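PDB 7BOB: endo-beta-mannanase from Opitutaceae bacterium TAV5, which probably acts as an exo-beta-1,4-mannosidase of glycoside hydrolase family 5, releasing mannose units from the chain ends of beta-1,4-linked manno-oligosaccharides. Local coordinates for residues M519-L531 and D534-V546. Residues are numbered along the deposited sequence; the frame is centred on the assembly and turned at random.
Sequences MRVRIEPRGAQIL and DNEGSPLVLRHRV
Ile523 and Ile530 close on Pro539 from two strands, the tight, though not wholly buried, part of the contact. Ile523 CD1 lies 3.6 Å from Pro539 CB, its CG1 set between backbone N and carbonyl carbon (chi1 56°), while Ile530 CD1 meets Pro539 CG equally closely. Leu542 CD2 reaches Ile523 CD1 at 3.9 Å. Strands 529-533 and 539-546 pair as an antiparallel hairpin at the edge of the mixed sheet: Gln529 and Arg543 exchange both backbone bonds, and Leu531 N reaches Val541 O at 2.7 Å. At Leu540 and Val541 a classic beta bulge sets two residues against one of the partner strand.

The solvent side carries Leu531, whose CD2 sits over the centre of one guanidinium face of the partly exposed Arg543, 3.5 Å from CZ. Thr552 of the next strand takes the hydrogen bond from Arg543 NE; a serine in place of this arginine would probably leave Thr552 without its donor and Leu531 without the flat group it packs on. A separate, buried polar site opens the type I turn from Asp534 to Gly537: Arg520 NH2 forms a salt bridge to Asp534 OD2 (3.2 Å), its hydrogen bond weak and bent (134°), the planes nearly perpendicular and a water joining both groups. The chemistry implies a hairpin held on strand 520-525 mainly by apolar packing, the salt bridge probably adding a polar tie at the turn.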
loop_
_atom_site.group_PDB
_atom_site.type_symbol
_atom_site.label_atom_id
_atom_site.label_comp_id
_atom_site.label_asym_id
_atom_site.label_seq_id
_atom_site.Cartn_x
_atom_site.Cartn_y
_atom_site.Cartn_z
ATOM N N MET A 519 17.499 -10.804 -6.504
ATOM C CA MET A 519 18.375 -11.142 -7.616
ATOM C C MET A 519 19.452 -12.122 -7.161
ATOM O O MET A 519 19.922 -12.089 -6.011
ATOM C CB MET A 519 19.032 -9.898 -8.206
ATOM C CG MET A 519 18.028 -8.989 -8.887
ATOM S SD MET A 519 18.805 -7.646 -9.790
ATOM C CE MET A 519 19.379 -6.599 -8.432
ATOM N N ARG A 520 19.831 -12.991 -8.086
ATOM C CA ARG A 520 20.866 -13.977 -7.880
ATOM C C ARG A 520 21.951 -13.781 -8.932
ATOM O O ARG A 520 21.672 -13.361 -10.060
ATOM C CB ARG A 520 20.270 -15.373 -7.947
ATOM C CG ARG A 520 21.152 -16.430 -7.388
ATOM C CD ARG A 520 20.366 -17.671 -7.132
ATOM N NE ARG A 520 21.264 -18.791 -6.909
ATOM C CZ ARG A 520 20.907 -20.058 -7.032
ATOM N NH1 ARG A 520 19.661 -20.362 -7.395
ATOM N NH2 ARG A 520 21.794 -21.011 -6.797
ATOM N N VAL A 521 23.196 -14.073 -8.557
ATOM C CA VAL A 521 24.334 -13.783 -9.419
ATOM C C VAL A 521 25.129 -15.053 -9.641
ATOM O O VAL A 521 25.167 -15.948 -8.792
ATOM C CB VAL A 521 25.267 -12.690 -8.856
ATOM C CG1 VAL A 521 24.608 -11.322 -8.974
ATOM C CG2 VAL A 521 25.672 -13.025 -7.426
ATOM N N ARG A 522 25.765 -15.115 -10.805
ATOM C CA ARG A 522 26.771 -16.119 -11.117
ATOM C C ARG A 522 28.149 -15.486 -10.931
ATOM O O ARG A 522 28.459 -14.459 -11.547
ATOM C CB ARG A 522 26.590 -16.627 -12.544
ATOM C CG ARG A 522 27.384 -17.868 -12.835
ATOM C CD ARG A 522 28.006 -17.833 -14.220
ATOM N NE ARG A 522 27.054 -18.191 -15.263
ATOM C CZ ARG A 522 27.340 -19.000 -16.285
ATOM N NH1 ARG A 522 28.552 -19.533 -16.394
ATOM N NH2 ARG A 522 26.418 -19.279 -17.198
ATOM N N ILE A 523 28.971 -16.084 -10.086
ATOM C CA ILE A 523 30.257 -15.483 -9.777
ATOM C C ILE A 523 31.378 -16.255 -10.462
ATOM O O ILE A 523 31.229 -17.409 -10.862
ATOM C CB ILE A 523 30.496 -15.390 -8.261
ATOM C CG1 ILE A 523 30.358 -16.767 -7.610
ATOM C CG2 ILE A 523 29.498 -14.363 -7.643
ATOM C CD1 ILE A 523 31.662 -17.529 -7.463
ATOM N N GLU A 524 32.516 -15.581 -10.601
ATOM C CA GLU A 524 33.773 -16.192 -11.005
ATOM C C GLU A 524 34.788 -15.989 -9.887
ATOM O O GLU A 524 35.030 -14.836 -9.487
ATOM C CB GLU A 524 34.284 -15.582 -12.309
ATOM C CG GLU A 524 35.396 -16.362 -12.973
ATOM C CD GLU A 524 34.896 -17.655 -13.577
ATOM O OE1 GLU A 524 33.806 -17.645 -14.217
ATOM O OE2 GLU A 524 35.596 -18.678 -13.397
ATOM N N PRO A 525 35.385 -17.048 -9.337
ATOM C CA PRO A 525 36.363 -16.863 -8.252
ATOM C C PRO A 525 37.587 -16.066 -8.693
ATOM O O PRO A 525 38.115 -16.251 -9.785
ATOM C CB PRO A 525 36.723 -18.300 -7.869
ATOM C CG PRO A 525 35.454 -19.069 -8.158
ATOM C CD PRO A 525 34.934 -18.448 -9.437
ATOM N N ARG A 526 38.006 -15.128 -7.844
ATOM C CA ARG A 526 39.194 -14.308 -8.089
ATOM C C ARG A 526 39.935 -14.189 -6.757
ATOM O O ARG A 526 40.122 -13.109 -6.196
ATOM C CB ARG A 526 38.858 -12.932 -8.671
ATOM C CG ARG A 526 38.291 -12.956 -10.114
ATOM C CD ARG A 526 39.373 -13.205 -11.190
ATOM N NE ARG A 526 38.888 -13.976 -12.350
ATOM C CZ ARG A 526 38.396 -13.438 -13.471
ATOM N NH1 ARG A 526 38.308 -12.117 -13.582
ATOM N NH2 ARG A 526 37.988 -14.215 -14.487
ATOM N N GLY A 527 40.341 -15.345 -6.229
ATOM C CA GLY A 527 40.980 -15.447 -4.932
ATOM C C GLY A 527 40.226 -16.333 -3.961
ATOM O O GLY A 527 40.847 -16.998 -3.125
ATOM N N ALA A 528 38.902 -16.361 -4.055
ATOM C CA ALA A 528 38.142 -17.143 -3.094
ATOM C C ALA A 528 38.106 -18.611 -3.498
ATOM O O ALA A 528 38.178 -18.961 -4.682
ATOM C CB ALA A 528 36.717 -16.609 -2.951
ATOM N N GLN A 529 37.997 -19.466 -2.487
ATOM C CA GLN A 529 37.724 -20.884 -2.644
ATOM C C GLN A 529 36.226 -21.126 -2.549
ATOM O O GLN A 529 35.506 -20.416 -1.841
ATOM C CB GLN A 529 38.433 -21.708 -1.562
ATOM C CG GLN A 529 39.980 -21.596 -1.506
ATOM C CD GLN A 529 40.496 -20.284 -0.884
ATOM O OE1 GLN A 529 40.899 -19.365 -1.607
ATOM N NE2 GLN A 529 40.497 -20.203 0.459
ATOM N N ILE A 530 35.755 -22.138 -3.262
ATOM C CA ILE A 530 34.341 -22.489 -3.253
ATOM C C ILE A 530 34.121 -23.477 -2.112
ATOM O O ILE A 530 34.487 -24.649 -2.209
ATOM C CB ILE A 530 33.902 -23.059 -4.605
ATOM C CG1 ILE A 530 33.848 -21.930 -5.638
ATOM C CG2 ILE A 530 32.546 -23.739 -4.501
ATOM C CD1 ILE A 530 33.742 -22.423 -7.076
ATOM N N LEU A 531 33.529 -23.002 -1.022
ATOM C CA LEU A 531 33.347 -23.863 0.139
ATOM C C LEU A 531 32.144 -24.790 -0.020
ATOM O O LEU A 531 32.186 -25.936 0.445
ATOM C CB LEU A 531 33.221 -23.009 1.396
ATOM C CG LEU A 531 33.382 -23.654 2.771
ATOM C CD1 LEU A 531 34.846 -23.866 3.124
ATOM C CD2 LEU A 531 32.705 -22.771 3.832
ATOM N N ASP A 534 25.556 -25.276 -4.706
ATOM C CA ASP A 534 24.194 -25.776 -4.666
ATOM C C ASP A 534 24.174 -27.170 -5.303
ATOM O O ASP A 534 25.209 -27.696 -5.735
ATOM C CB ASP A 534 23.226 -24.794 -5.332
ATOM C CG ASP A 534 23.530 -24.580 -6.794
ATOM O OD1 ASP A 534 24.614 -25.019 -7.231
ATOM O OD2 ASP A 534 22.689 -23.974 -7.503
ATOM N N ASN A 535 22.996 -27.798 -5.335
ATOM C CA ASN A 535 22.937 -29.186 -5.767
ATOM C C ASN A 535 23.090 -29.327 -7.278
ATOM O O ASN A 535 23.341 -30.437 -7.759
ATOM C CB ASN A 535 21.645 -29.856 -5.251
ATOM C CG ASN A 535 20.377 -29.428 -6.017
ATOM O OD1 ASN A 535 20.361 -28.427 -6.742
ATOM N ND2 ASN A 535 19.297 -30.194 -5.835
ATOM N N GLU A 536 22.980 -28.222 -8.025
ATOM C CA GLU A 536 23.300 -28.171 -9.444
ATOM C C GLU A 536 24.665 -27.523 -9.714
ATOM O O GLU A 536 24.822 -26.807 -10.712
ATOM C CB GLU A 536 22.190 -27.453 -10.214
ATOM C CG GLU A 536 21.999 -25.984 -9.881
ATOM C CD GLU A 536 21.131 -25.264 -10.904
ATOM O OE1 GLU A 536 20.086 -24.681 -10.519
ATOM O OE2 GLU A 536 21.495 -25.285 -12.102
ATOM N N GLY A 537 25.642 -27.733 -8.811
ATOM C CA GLY A 537 27.064 -27.568 -9.093
ATOM C C GLY A 537 27.660 -26.177 -8.926
ATOM O O GLY A 537 28.889 -26.060 -8.856
ATOM N N SER A 538 26.801 -25.061 -8.858
ATOM C CA SER A 538 27.335 -23.701 -8.904
ATOM C C SER A 538 27.708 -23.172 -7.507
ATOM O O SER A 538 27.174 -23.632 -6.487
ATOM C CB SER A 538 26.322 -22.766 -9.565
ATOM O OG SER A 538 25.199 -22.547 -8.730
ATOM N N PRO A 539 28.639 -22.216 -7.441
ATOM C CA PRO A 539 29.114 -21.730 -6.140
ATOM C C PRO A 539 28.002 -21.062 -5.344
ATOM O O PRO A 539 27.237 -20.254 -5.874
ATOM C CB PRO A 539 30.214 -20.731 -6.518
ATOM C CG PRO A 539 30.572 -21.080 -7.951
ATOM C CD PRO A 539 29.309 -21.527 -8.555
ATOM N N LEU A 540 27.925 -21.411 -4.051
ATOM C CA LEU A 540 26.949 -20.862 -3.116
ATOM C C LEU A 540 27.578 -20.269 -1.855
ATOM O O LEU A 540 27.097 -19.239 -1.375
ATOM C CB LEU A 540 25.921 -21.940 -2.742
ATOM C CG LEU A 540 24.819 -21.435 -1.812
ATOM C CD1 LEU A 540 24.091 -20.245 -2.446
ATOM C CD2 LEU A 540 23.844 -22.548 -1.442
ATOM N N VAL A 541 28.629 -20.886 -1.308
ATOM C CA VAL A 541 29.390 -20.318 -0.193
ATOM C C VAL A 541 30.855 -20.213 -0.603
ATOM O O VAL A 541 31.473 -21.215 -0.986
ATOM C CB VAL A 541 29.257 -21.141 1.102
ATOM C CG1 VAL A 541 30.032 -20.464 2.219
ATOM C CG2 VAL A 541 27.791 -21.310 1.513
ATOM N N LEU A 542 31.404 -19.010 -0.529
ATOM C CA LEU A 542 32.813 -18.758 -0.786
ATOM C C LEU A 542 33.567 -18.524 0.520
ATOM O O LEU A 542 32.987 -18.129 1.539
ATOM C CB LEU A 542 32.997 -17.544 -1.694
ATOM C CG LEU A 542 32.132 -17.422 -2.936
ATOM C CD1 LEU A 542 32.511 -16.158 -3.702
ATOM C CD2 LEU A 542 32.288 -18.663 -3.821
ATOM N N ARG A 543 34.885 -18.754 0.470
ATOM C CA ARG A 543 35.783 -18.499 1.601
ATOM C C ARG A 543 37.070 -17.869 1.085
ATOM O O ARG A 543 37.732 -18.432 0.209
ATOM C CB ARG A 543 36.103 -19.787 2.382
ATOM C CG ARG A 543 36.847 -19.542 3.698
ATOM C CD ARG A 543 36.628 -20.656 4.722
ATOM N NE ARG A 543 35.386 -20.478 5.470
ATOM C CZ ARG A 543 34.806 -21.412 6.223
ATOM N NH1 ARG A 543 35.356 -22.620 6.353
ATOM N NH2 ARG A 543 33.667 -21.131 6.857
ATOM N N HIS A 544 37.420 -16.705 1.623
ATOM C CA HIS A 544 38.497 -15.888 1.080
ATOM C C HIS A 544 39.347 -15.387 2.225
ATOM O O HIS A 544 38.835 -14.713 3.127
ATOM C CB HIS A 544 37.949 -14.699 0.285
ATOM C CG HIS A 544 38.995 -13.937 -0.467
ATOM N ND1 HIS A 544 38.886 -12.590 -0.736
ATOM C CD2 HIS A 544 40.167 -14.335 -1.018
ATOM C CE1 HIS A 544 39.944 -12.191 -1.418
ATOM N NE2 HIS A 544 40.738 -13.231 -1.603
ATOM N N ARG A 545 40.638 -15.689 2.185
ATOM C CA ARG A 545 41.546 -15.183 3.202
ATOM C C ARG A 545 42.185 -13.893 2.713
ATOM O O ARG A 545 42.585 -13.790 1.544
ATOM C CB ARG A 545 42.587 -16.249 3.540
ATOM C CG ARG A 545 41.985 -17.397 4.341
ATOM C CD ARG A 545 43.069 -18.175 5.125
ATOM N NE ARG A 545 44.038 -17.319 5.805
ATOM C CZ ARG A 545 43.803 -16.795 7.005
ATOM N NH1 ARG A 545 42.676 -17.037 7.617
ATOM N NH2 ARG A 545 44.670 -16.030 7.623
ATOM N N VAL A 546 42.209 -12.883 3.582
ATOM C CA VAL A 546 42.618 -11.527 3.214
ATOM C C VAL A 546 43.478 -11.011 4.360
ATOM O O VAL A 546 42.952 -10.652 5.423
ATOM C CB VAL A 546 41.421 -10.587 2.960
ATOM C CG1 VAL A 546 41.892 -9.155 2.787
ATOM C CG2 VAL A 546 40.640 -11.025 1.714
HETATM O O HOH W 1 20.094 -23.413 -7.703
HETATM O O HOH W 2 41.814 -17.431 0.091
#